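Local coordinates for trehalose-6-phosphate phosphatase (Neosartorya fumigata, PDB 5DXL), which belongs to the trehalose-phosphatase family of the HAD clan and pairs a mostly parallel sheet with a smaller antiparallel one, at residues C91-P96 with D100-A105; S86-C91 with R134-L139. One frame throughout, in Å; residues are numbered along the deposited sequence. Where two conformers were deposited one is given.

Contact 1 (C91-P96 with D100-A105); sequences CFIRQP and DWENLA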
ATOM      1  N   CYS A  91      -5.140  -1.972   7.914  1.00 10.93           N
ATOM      2  CA  CYS A  91      -5.952  -2.336   9.068  0.59 12.16           C
ATOM      3  C   CYS A  91      -7.447  -2.147   8.846  1.00 11.76           C
ATOM      4  O   CYS A  91      -8.251  -2.771   9.528  1.00 14.01           O
ATOM      5  CB  CYS A  91      -5.504  -1.541  10.283  0.59 13.31           C
ATOM      6  SG  CYS A  91      -3.907  -2.108  10.883  0.59 16.95           S
ATOM      7  N   PHE A  92      -7.814  -1.295   7.895  1.00 12.32           N
ATOM      8  CA  PHE A  92      -9.222  -1.054   7.574  1.00 11.63           C
ATOM      9  C   PHE A  92      -9.428  -1.193   6.076  1.00 15.77           C
ATOM     10  O   PHE A  92      -8.648  -0.655   5.294  1.00 17.82           O
ATOM     11  CB  PHE A  92      -9.669   0.335   8.021  1.00 11.42           C
ATOM     12  CG  PHE A  92      -9.800   0.481   9.510  1.00 14.70           C
ATOM     13  CD1 PHE A  92     -10.957   0.104  10.156  1.00 18.70           C
ATOM     14  CD2 PHE A  92      -8.751   0.991  10.258  1.00 16.45           C
ATOM     15  CE1 PHE A  92     -11.072   0.236  11.540  1.00 17.00           C
ATOM     16  CE2 PHE A  92      -8.859   1.128  11.640  1.00 19.79           C
ATOM     17  CZ  PHE A  92     -10.019   0.749  12.278  1.00 17.54           C
ATOM     18  N   ILE A  93     -10.461  -1.921   5.680  1.00 10.67           N
ATOM     19  CA  ILE A  93     -10.724  -2.097   4.256  1.00 10.13           C
ATOM     20  C   ILE A  93     -12.199  -1.881   3.947  1.00 11.02           C
ATOM     21  O   ILE A  93     -13.077  -2.315   4.697  1.00 13.78           O
ATOM     22  CB  ILE A  93     -10.294  -3.489   3.762  1.00 12.47           C
ATOM     23  CG1 ILE A  93     -10.344  -3.563   2.239  1.00 17.14           C
ATOM     24  CG2 ILE A  93     -11.165  -4.591   4.342  1.00 23.13           C
ATOM     25  CD1 ILE A  93      -9.716  -4.819   1.685  1.00 25.53           C
ATOM     26  N   ARG A  94     -12.458  -1.179   2.847  1.00 10.39           N
ATOM     27  CA  ARG A  94     -13.817  -1.038   2.329  1.00 12.59           C
ATOM     28  C   ARG A  94     -13.827  -1.531   0.896  1.00 13.30           C
ATOM     29  O   ARG A  94     -13.095  -0.998   0.059  1.00 11.84           O
ATOM     30  CB  ARG A  94     -14.306   0.412   2.400  1.00 12.06           C
ATOM     31  CG  ARG A  94     -15.792   0.563   1.949  1.00 15.07           C
ATOM     32  CD  ARG A  94     -16.211   2.022   1.588  1.00 12.40           C
ATOM     33  NE  ARG A  94     -15.753   2.440   0.256  1.00 18.87           N
ATOM     34  CZ  ARG A  94     -16.058   3.619  -0.291  1.00 17.32           C
ATOM     35  NH1 ARG A  94     -16.816   4.478   0.396  1.00 13.69           N
ATOM     36  NH2 ARG A  94     -15.595   3.951  -1.509  1.00 12.47           N
ATOM     37  N   GLN A  95     -14.624  -2.562   0.611  1.00 12.61           N
ATOM     38  CA  GLN A  95     -14.729  -3.079  -0.752  1.00 13.03           C
ATOM     39  C   GLN A  95     -15.458  -2.075  -1.639  1.00 12.70           C
ATOM     40  O   GLN A  95     -16.305  -1.324  -1.162  1.00 12.39           O
ATOM     41  CB  GLN A  95     -15.487  -4.415  -0.781  1.00 14.27           C
ATOM     42  CG  GLN A  95     -14.815  -5.577  -0.054  1.00 14.38           C
ATOM     43  CD  GLN A  95     -13.524  -6.017  -0.727  1.00 17.01           C
ATOM     44  OE1 GLN A  95     -13.400  -5.991  -1.953  1.00 20.61           O
ATOM     45  NE2 GLN A  95     -12.559  -6.431   0.076  1.00 23.77           N
ATOM     46  N   PRO A  96     -15.152  -2.079  -2.945  1.00 11.37           N
ATOM     47  CA  PRO A  96     -15.959  -1.309  -3.894  1.00 10.85           C
ATOM     48  C   PRO A  96     -17.461  -1.563  -3.719  1.00 14.89           C
ATOM     49  O   PRO A  96     -17.876  -2.724  -3.590  1.00 14.41           O
ATOM     50  CB  PRO A  96     -15.473  -1.819  -5.255  1.00 12.27           C
ATOM     51  CG  PRO A  96     -14.023  -2.169  -4.994  1.00 12.85           C
ATOM     52  CD  PRO A  96     -14.028  -2.770  -3.599  1.00 12.15           C
ATOM     53  N   ASP A 100     -19.661  -0.829   4.119  1.00 21.84           N
ATOM     54  CA  ASP A 100     -19.114  -1.463   5.318  1.00 22.41           C
ATOM     55  C   ASP A 100     -17.590  -1.480   5.339  1.00 22.18           C
ATOM     56  O   ASP A 100     -16.948  -1.965   4.410  1.00 22.14           O
ATOM     57  CB  ASP A 100     -19.631  -2.897   5.448  1.00 24.88           C
ATOM     58  CG  ASP A 100     -21.148  -2.968   5.493  1.00 30.73           C
ATOM     59  OD1 ASP A 100     -21.772  -2.064   6.089  1.00 32.17           O
ATOM     60  OD2 ASP A 100     -21.711  -3.925   4.920  1.00 36.80           O
ATOM     61  N   TRP A 101     -17.023  -0.945   6.411  1.00 16.52           N
ATOM     62  CA  TRP A 101     -15.590  -1.059   6.648  1.00 15.97           C
ATOM     63  C   TRP A 101     -15.290  -2.297   7.473  1.00 19.45           C
ATOM     64  O   TRP A 101     -15.971  -2.551   8.469  1.00 22.44           O
ATOM     65  CB  TRP A 101     -15.073   0.165   7.381  1.00 16.06           C
ATOM     66  CG  TRP A 101     -14.951   1.392   6.544  1.00 15.63           C
ATOM     67  CD1 TRP A 101     -15.921   2.320   6.296  1.00 19.19           C
ATOM     68  CD2 TRP A 101     -13.781   1.839   5.861  1.00 14.05           C
ATOM     69  NE1 TRP A 101     -15.420   3.320   5.498  1.00 19.48           N
ATOM     70  CE2 TRP A 101     -14.107   3.044   5.215  1.00 13.76           C
ATOM     71  CE3 TRP A 101     -12.483   1.332   5.731  1.00 12.90           C
ATOM     72  CZ2 TRP A 101     -13.179   3.757   4.459  1.00 15.74           C
ATOM     73  CZ3 TRP A 101     -11.571   2.033   4.970  1.00 14.82           C
ATOM     74  CH2 TRP A 101     -11.921   3.234   4.348  1.00 12.98           C
ATOM     75  N   GLU A 102     -14.282  -3.065   7.072  1.00 14.05           N
ATOM     76  CA  GLU A 102     -13.828  -4.159   7.916  1.00 16.19           C
ATOM     77  C   GLU A 102     -12.593  -3.741   8.697  1.00 17.17           C
ATOM     78  O   GLU A 102     -11.652  -3.171   8.133  1.00 13.95           O
ATOM     79  CB  GLU A 102     -13.522  -5.418   7.110  1.00 18.78           C
ATOM     80  CG  GLU A 102     -12.862  -6.486   7.992  1.00 27.04           C
ATOM     81  CD  GLU A 102     -12.893  -7.886   7.412  1.00 37.30           C
ATOM     82  OE1 GLU A 102     -13.163  -8.039   6.202  1.00 43.42           O
ATOM     83  OE2 GLU A 102     -12.637  -8.836   8.187  1.00 34.74           O
ATOM     84  N   ASN A 103     -12.599  -4.031   9.995  1.00 15.18           N
ATOM     85  CA  ASN A 103     -11.448  -3.795  10.850  1.00 13.67           C
ATOM     86  C   ASN A 103     -10.606  -5.058  10.874  1.00 17.64           C
ATOM     87  O   ASN A 103     -10.901  -5.999  11.610  1.00 14.84           O
ATOM     88  CB  ASN A 103     -11.902  -3.411  12.266  1.00 17.25           C
ATOM     89  CG  ASN A 103     -10.751  -3.012  13.173  1.00 16.25           C
ATOM     90  OD1 ASN A 103      -9.605  -3.414  12.974  1.00 14.89           O
ATOM     91  ND2 ASN A 103     -11.061  -2.208  14.187  1.00 17.25           N
ATOM     92  N   LEU A 104      -9.555  -5.082  10.064  1.00 15.63           N
ATOM     93  CA  LEU A 104      -8.789  -6.305   9.881  1.00 16.36           C
ATOM     94  C   LEU A 104      -7.953  -6.635  11.113  1.00 15.94           C
ATOM     95  O   LEU A 104      -7.614  -7.801  11.337  1.00 18.16           O
ATOM     96  CB  LEU A 104      -7.901  -6.191   8.632  1.00 18.81           C
ATOM     97  CG  LEU A 104      -8.739  -6.112   7.351  1.00 21.92           C
ATOM     98  CD1 LEU A 104      -7.892  -5.821   6.121  1.00 23.86           C
ATOM     99  CD2 LEU A 104      -9.497  -7.415   7.170  1.00 28.00           C
ATOM    100  N   ALA A 105      -7.625  -5.630  11.920  1.00 13.42           N
ATOM    101  CA  ALA A 105      -6.911  -5.887  13.153  1.00 17.49           C
ATOM    102  C   ALA A 105      -7.830  -6.634  14.094  1.00 15.74           C
ATOM    103  O   ALA A 105      -7.454  -7.672  14.629  1.00 14.16           O
ATOM    104  CB  ALA A 105      -6.421  -4.591  13.796  1.00 20.09           C
TER
HETATM  105  O   HOH W   1     -17.601   4.515   3.118  1.00 21.07           O
HETATM  106  O   HOH W   2     -16.386  -3.795   2.545  1.00 20.32           O
HETATM  107  O   HOH W   3     -13.535  -6.632   3.029  1.00 34.96           O

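Contact 2 (S86-C91 with R134-L139); sequences SAEHGC and RKRVAL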
ATOM      1  N   SER A  86      -8.173   1.033   1.291  1.00  6.80           N
ATOM      2  CA  SER A  86      -7.355   0.356   2.298  1.00  7.90           C
ATOM      3  C   SER A  86      -6.675   1.438   3.122  1.00  7.88           C
ATOM      4  O   SER A  86      -5.902   2.229   2.584  1.00  9.29           O
ATOM      5  CB  SER A  86      -6.333  -0.572   1.644  1.00  9.29           C
ATOM      6  OG  SER A  86      -5.401  -1.073   2.604  1.00 10.07           O
ATOM      7  N   ALA A  87      -7.015   1.510   4.405  1.00  8.92           N
ATOM      8  CA  ALA A  87      -6.549   2.599   5.264  1.00  8.81           C
ATOM      9  C   ALA A  87      -5.714   2.081   6.420  1.00 11.71           C
ATOM     10  O   ALA A  87      -5.793   0.898   6.766  1.00 11.53           O
ATOM     11  CB  ALA A  87      -7.741   3.400   5.800  1.00 10.81           C
ATOM     12  N   GLU A  88      -4.913   2.979   6.993  1.00 11.02           N
ATOM     13  CA  GLU A  88      -4.161   2.712   8.222  1.00 12.29           C
ATOM     14  C   GLU A  88      -3.284   1.477   8.069  1.00 13.27           C
ATOM     15  O   GLU A  88      -3.278   0.583   8.908  1.00 14.09           O
ATOM     16  CB  GLU A  88      -5.124   2.583   9.413  1.00 14.76           C
ATOM     17  CG  GLU A  88      -5.877   3.873   9.652  1.00 19.10           C
ATOM     18  CD  GLU A  88      -6.726   3.886  10.915  1.00 21.51           C
ATOM     19  OE1 GLU A  88      -6.298   3.310  11.942  1.00 24.94           O
ATOM     20  OE2 GLU A  88      -7.828   4.480  10.873  1.00 19.83           O
ATOM     21  N   HIS A  89      -2.544   1.441   6.966  1.00 13.27           N
ATOM     22  CA  HIS A  89      -1.574   0.383   6.714  1.00 15.97           C
ATOM     23  C   HIS A  89      -2.208  -1.006   6.777  1.00 14.98           C
ATOM     24  O   HIS A  89      -1.745  -1.885   7.510  1.00 16.48           O
ATOM     25  CB  HIS A  89      -0.405   0.501   7.705  1.00 17.03           C
ATOM     26  CG  HIS A  89       0.270   1.839   7.669  1.00 16.85           C
ATOM     27  ND1 HIS A  89      -0.071   2.873   8.517  1.00 21.00           N
ATOM     28  CD2 HIS A  89       1.243   2.320   6.863  1.00 17.52           C
ATOM     29  CE1 HIS A  89       0.679   3.926   8.245  1.00 17.78           C
ATOM     30  NE2 HIS A  89       1.485   3.617   7.246  1.00 21.36           N
ATOM     31  N   GLY A  90      -3.289  -1.185   6.021  1.00 11.92           N
ATOM     32  CA  GLY A  90      -3.919  -2.482   5.868  1.00 14.39           C
ATOM     33  C   GLY A  90      -4.846  -2.889   7.003  1.00 13.36           C
ATOM     34  O   GLY A  90      -5.287  -4.029   7.058  1.00 17.87           O
ATOM     35  N   CYS A  91      -5.140  -1.972   7.914  1.00 10.93           N
ATOM     36  CA  CYS A  91      -5.952  -2.336   9.068  0.59 12.16           C
ATOM     37  C   CYS A  91      -7.447  -2.147   8.846  1.00 11.76           C
ATOM     38  O   CYS A  91      -8.251  -2.771   9.528  1.00 14.01           O
ATOM     39  CB  CYS A  91      -5.504  -1.541  10.283  0.59 13.31           C
ATOM     40  SG  CYS A  91      -3.907  -2.108  10.883  0.59 16.95           S
ATOM     41  N   ARG A 134       3.121   1.787  22.167  1.00 18.70           N
ATOM     42  CA  ARG A 134       2.031   0.898  21.810  1.00 20.69           C
ATOM     43  C   ARG A 134       1.067   1.605  20.861  1.00 24.54           C
ATOM     44  O   ARG A 134       0.543   2.675  21.176  1.00 25.32           O
ATOM     45  CB  ARG A 134       1.314   0.411  23.071  1.00 26.09           C
ATOM     46  CG  ARG A 134       0.133  -0.506  22.802  1.00 32.66           C
ATOM     47  CD  ARG A 134      -0.108  -1.448  23.977  1.00 28.90           C
ATOM     48  NE  ARG A 134      -0.862  -2.636  23.575  1.00 33.85           N
ATOM     49  CZ  ARG A 134      -1.178  -3.632  24.397  1.00 33.52           C
ATOM     50  NH1 ARG A 134      -0.810  -3.579  25.670  1.00 33.92           N
ATOM     51  NH2 ARG A 134      -1.865  -4.678  23.946  1.00 30.50           N
ATOM     52  N   LYS A 135       0.874   1.032  19.679  1.00 17.72           N
ATOM     53  CA  LYS A 135      -0.202   1.489  18.797  1.00 22.24           C
ATOM     54  C   LYS A 135      -1.268   0.403  18.688  1.00 26.37           C
ATOM     55  O   LYS A 135      -1.130  -0.663  19.305  1.00 26.37           O
ATOM     56  CB  LYS A 135       0.343   1.857  17.421  1.00 24.03           C
ATOM     57  CG  LYS A 135       1.199   3.107  17.415  1.00 30.20           C
ATOM     58  CD  LYS A 135       1.088   3.825  16.083  1.00 41.06           C
ATOM     59  CE  LYS A 135       1.783   5.174  16.119  1.00 44.35           C
ATOM     60  NZ  LYS A 135       1.557   5.941  14.860  1.00 50.45           N
ATOM     61  N   ARG A 136      -2.316   0.673  17.906  1.00 30.10           N
ATOM     62  CA  ARG A 136      -3.435  -0.258  17.749  1.00 24.58           C
ATOM     63  C   ARG A 136      -2.936  -1.632  17.337  1.00 25.92           C
ATOM     64  O   ARG A 136      -3.296  -2.654  17.929  1.00 25.15           O
ATOM     65  CB  ARG A 136      -4.435   0.260  16.709  1.00 31.43           C
ATOM     66  CG  ARG A 136      -5.724  -0.560  16.622  1.00 35.32           C
ATOM     67  CD  ARG A 136      -6.389  -0.481  15.237  1.00 32.30           C
ATOM     68  NE  ARG A 136      -6.505   0.886  14.750  1.00 32.14           N
ATOM     69  CZ  ARG A 136      -7.506   1.702  15.057  1.00 37.16           C
ATOM     70  NH1 ARG A 136      -8.479   1.281  15.854  1.00 34.13           N
ATOM     71  NH2 ARG A 136      -7.536   2.935  14.566  1.00 34.61           N
ATOM     72  N   VAL A 137      -2.082  -1.654  16.325  1.00 18.38           N
ATOM     73  CA  VAL A 137      -1.726  -2.915  15.724  1.00 18.51           C
ATOM     74  C   VAL A 137      -0.222  -3.188  15.794  1.00 20.58           C
ATOM     75  O   VAL A 137       0.216  -4.336  15.687  1.00 28.16           O
ATOM     76  CB  VAL A 137      -2.207  -2.960  14.282  1.00 27.59           C
ATOM     77  CG1 VAL A 137      -2.485  -4.372  13.890  1.00 27.54           C
ATOM     78  CG2 VAL A 137      -3.503  -2.174  14.170  1.00 28.13           C
ATOM     79  N   ALA A 138       0.580  -2.151  15.984  1.00 14.83           N
ATOM     80  CA  ALA A 138       2.017  -2.376  16.045  1.00 14.46           C
ATOM     81  C   ALA A 138       2.574  -2.031  17.411  1.00 15.02           C
ATOM     82  O   ALA A 138       2.182  -1.042  18.013  1.00 15.26           O
ATOM     83  CB  ALA A 138       2.723  -1.575  14.978  1.00 15.81           C
ATOM     84  N   LEU A 139       3.517  -2.844  17.884  1.00 10.59           N
ATOM     85  CA  LEU A 139       4.184  -2.582  19.156  1.00 10.73           C
ATOM     86  C   LEU A 139       5.653  -2.331  18.879  1.00  9.92           C
ATOM     87  O   LEU A 139       6.285  -3.103  18.169  1.00 12.18           O
ATOM     88  CB  LEU A 139       4.018  -3.762  20.119  1.00 10.72           C
ATOM     89  CG  LEU A 139       2.591  -4.123  20.548  1.00 14.57           C
ATOM     90  CD1 LEU A 139       2.602  -5.309  21.500  1.00 14.21           C
ATOM     91  CD2 LEU A 139       1.931  -2.942  21.181  1.00 21.52           C
TER

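Contact 1 (C91-P96 with D100-A105)
Arg94 and Trp101 meet on one face of a two-stranded ribbon: Arg94 CB lies 3.7 Å from the centroid of the six-membered ring of Trp101 and 9° off its normal, a CH-pi contact over the face. With CG anti to the carbonyl carbon (chi1 -75°), the indole leans back across the neighbouring strand, and its CE3 comes 3.8 Å from Phe92 CB. Beyond it on this face, the Phe92 ring meets the amide of Asn103 obliquely, the two planes 42° apart, with Phe92 CE1 3.6 Å from Asn103 ND2. On the reverse face, Ile93 and Glu102 run side by side, Ile93 CG2 touching Glu102 CB at 3.7 Å, and Leu104 CD1 packs against the same Ile93 methyl.

The backbone supports this register. Ile93 and Glu102 form an antiparallel hydrogen-bonded pair, with Glu102 N to Ile93 O at 2.8 Å and Ile93 N to Glu102 O at 3.0 Å. Leu104 N closes the end on Cys91 O at 2.7 Å. These strands, 92-94 and 101-103, make a beta hairpin at the margin of the eight-stranded mixed sheet, where 101-103 is the outermost strand and 92-94 continues the sheet to 84-87. A classic beta bulge sets Cys91 and Phe92 together opposite Ala87 of that next strand.

Further out, the Arg94 guanidinium is anchored by the carbonyl oxygens of Gly78, Ile80 and Leu83, while a water accepts from its NH1 in the guanidinium plane. Another water joins Gln95 N to Asp100 O near the turn. Asn103 OD1 accepts from Glu106 N, and Ser107 OG bonds Glu102 OE2. Helix 70-77 packs on Phe92, Arg94 and Trp101 through Gln70 and Asp74.

Contact 2 (S86-C91 with R134-L139)
Arg136 reaches across to Glu88 with one guanidinium nitrogen: NH2 donates to Glu88 OE1 at 2.9 Å, a salt bridge whose N-H...O angle of 140° is noticeably bent. The oxygen offers its syn lone pair, yet it is tilted from the guanidinium plane, and carboxylate and guanidinium planes are turned 43° apart. A single bond carries the bridge, since Arg136 NE stays 3.7 Å from Glu88 OE1. The Arg136 chain, bent at chi3 (-48°), brings its end to Glu88. The other carboxylate oxygen, OE2, takes the backbone N of Gln70, which ties Glu88 to the start of helix 70-77.

Next in sequence, Val137 directs CG2, anti to its carbonyl carbon, at Cys91; the 3.3 Å from CG2 to Cys91 SG holds for one of two Cys91 conformers and is doubtful as a measure of tightness. Ala105 and Pro185 also touch Val137, and Phe187 lies against Cys91. Segment 134-139 spans the turn that joins strands 131-134 and 139-142 of the four-stranded antiparallel sheet, closed around Arg136 and Val137 by Lys135 N to Ala138 O at 3.0 Å; segment 86-91 runs off the end of strand 84-87 in the larger mixed sheet.

How the contacts relate
From the N terminus, segment 86-91 begins in strand 84-87 and turns over Glu88 to Gly90 to reach Cys91, which both contacts share, before strand 92-94. Contact 1 then closes a short loop of three residues between its segments, completing the hairpin with 101-103. The chain runs on through helix 112-125 to strand 131-134 and the 134-139 turn, where contact 2 closes a longer loop that holds contact 1 apart from the shared Cys91. The two do not cross. Contact 1 extends the mixed sheet outward, while contact 2 joins that sheet to the antiparallel one. They meet where Ala105 CB lies 3.8 Å from Val137 CG2 and Phe92 CE2 lies 3.7 Å from Arg136 NH2.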